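Local coordinates for Phosphoglucomutase/phosphomannomutase family protein (Burkholderia thailandensis, PDB 3UW2) that probably moves a phosphate group within a sugar phosphate, as a metal-dependent phosphohexose mutase, and carries a zinc ion in this crystal, at residues A[111-116]-A[173-178]. Residues are numbered along the deposited sequence; the frame is centred on the assembly and turned at random.
Sequences PLALSG and EQYDVA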
# COMPACT_ATOMS: atom_id res chain seq x y z
N PRO A 111 -18.19 -5.62 12.98
CA PRO A 111 -18.69 -6.68 13.89
C PRO A 111 -18.62 -8.03 13.16
O PRO A 111 -18.84 -8.08 11.95
CB PRO A 111 -20.15 -6.29 14.14
CG PRO A 111 -20.22 -4.82 13.83
CD PRO A 111 -19.13 -4.49 12.83
N LEU A 112 -18.25 -9.09 13.87
CA LEU A 112 -18.03 -10.39 13.24
C LEU A 112 -19.08 -11.27 13.80
O LEU A 112 -19.20 -11.36 15.02
CB LEU A 112 -16.67 -10.96 13.67
CG LEU A 112 -15.54 -10.07 13.17
CD1 LEU A 112 -14.17 -10.49 13.69
CD2 LEU A 112 -15.55 -10.05 11.64
N ALA A 113 -19.78 -11.98 12.92
CA ALA A 113 -20.91 -12.84 13.36
C ALA A 113 -20.37 -14.21 13.75
O ALA A 113 -20.68 -15.19 13.10
CB ALA A 113 -21.94 -12.96 12.26
N LEU A 114 -19.54 -14.24 14.79
CA LEU A 114 -18.97 -15.47 15.34
C LEU A 114 -20.02 -16.43 15.97
O LEU A 114 -21.09 -16.01 16.34
CB LEU A 114 -17.90 -15.13 16.37
CG LEU A 114 -16.74 -14.23 15.93
CD1 LEU A 114 -15.79 -14.08 17.10
CD2 LEU A 114 -16.02 -14.66 14.63
N SER A 115 -19.68 -17.72 16.10
CA SER A 115 -20.69 -18.72 16.47
C SER A 115 -21.11 -18.54 17.92
O SER A 115 -22.23 -18.87 18.29
CB SER A 115 -20.19 -20.13 16.18
OG SER A 115 -19.29 -20.56 17.19
N GLY A 116 -20.23 -17.97 18.74
CA GLY A 116 -20.61 -17.59 20.10
C GLY A 116 -21.26 -16.21 20.23
O GLY A 116 -21.40 -15.69 21.34
N GLU A 173 -10.74 -19.63 16.88
CA GLU A 173 -11.93 -19.89 16.09
C GLU A 173 -11.61 -19.51 14.67
O GLU A 173 -10.96 -18.50 14.45
CB GLU A 173 -13.08 -18.98 16.54
CG GLU A 173 -14.37 -19.21 15.74
CD GLU A 173 -15.58 -18.48 16.33
OE1 GLU A 173 -15.44 -17.79 17.37
OE2 GLU A 173 -16.69 -18.62 15.74
N GLN A 174 -12.08 -20.30 13.71
CA GLN A 174 -12.00 -19.95 12.28
C GLN A 174 -13.27 -19.27 11.80
O GLN A 174 -14.37 -19.66 12.19
CB GLN A 174 -11.65 -21.18 11.44
CG GLN A 174 -10.19 -21.60 11.70
CD GLN A 174 -9.85 -22.90 10.98
OE1 GLN A 174 -10.74 -23.65 10.66
NE2 GLN A 174 -8.57 -23.18 10.77
N TYR A 175 -13.12 -18.21 11.01
CA TYR A 175 -14.26 -17.43 10.58
C TYR A 175 -14.06 -16.96 9.16
O TYR A 175 -13.02 -16.36 8.83
CB TYR A 175 -14.49 -16.21 11.51
CG TYR A 175 -15.71 -15.43 11.11
CD1 TYR A 175 -17.01 -15.95 11.33
CD2 TYR A 175 -15.59 -14.19 10.44
CE1 TYR A 175 -18.14 -15.23 10.94
CE2 TYR A 175 -16.71 -13.46 10.05
CZ TYR A 175 -17.99 -13.98 10.30
OH TYR A 175 -19.11 -13.27 9.91
N ASP A 176 -15.04 -17.24 8.30
CA ASP A 176 -14.90 -16.76 6.93
C ASP A 176 -15.65 -15.43 6.79
O ASP A 176 -16.86 -15.37 6.88
CB ASP A 176 -15.35 -17.83 5.90
CG ASP A 176 -15.08 -17.42 4.42
OD1 ASP A 176 -14.60 -16.33 4.09
OD2 ASP A 176 -15.36 -18.23 3.56
N VAL A 177 -14.90 -14.39 6.52
CA VAL A 177 -15.39 -13.00 6.42
C VAL A 177 -15.58 -12.54 4.92
O VAL A 177 -16.02 -11.40 4.63
CB VAL A 177 -14.38 -12.07 7.14
CG1 VAL A 177 -13.20 -11.75 6.24
CG2 VAL A 177 -15.05 -10.77 7.55
N ALA A 178 -15.34 -13.45 3.98
CA ALA A 178 -15.43 -13.08 2.54
C ALA A 178 -16.82 -12.62 2.09
O ALA A 178 -16.95 -11.64 1.35
CB ALA A 178 -14.94 -14.25 1.67
O HOH W 1 -17.52 -17.45 18.99
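At the outer edge of the sheet of domain I, side chains of E173 and Y175, from the end strand 172-174 and the residues after it, reach a short hairpin, meeting both its side chains and its backbone N-H groups. L114 CD2 sits over one face of the Y175 ring in a CH-pi contact, 4.0 Å from the ring centroid and 3.6 Å from Y175 CG. With CG anti to the backbone N (chi1 -177°), the ring extends from the strand end toward the hairpin. Obliquely to the same ring, L112 CD2 lies 3.9 Å from Y175 CE2 and also meets V177 CG2. In the first strand of the hairpin (112-114 with 117-119), A113 is the centre of an inverse gamma turn, and A113 N gives a weak bond to Y175 OH (3.3 Å); the hydroxyl is also hydrogen-bonded to Q180, in helix 178-186. Toward the hairpin's turn, the extended E173 side chain takes over. S115 N points almost straight at the syn lone pair of E173 OE2 (3.1 Å, 176°), while a water accepts from G116 N and donates to E173 OE1 at 2.7 Å. Both carboxylate oxygens are thereby tied to the turn. Backbone bonds of E173 to V93 and D95, and of Y175 to D95, tie this segment to strand 92-98.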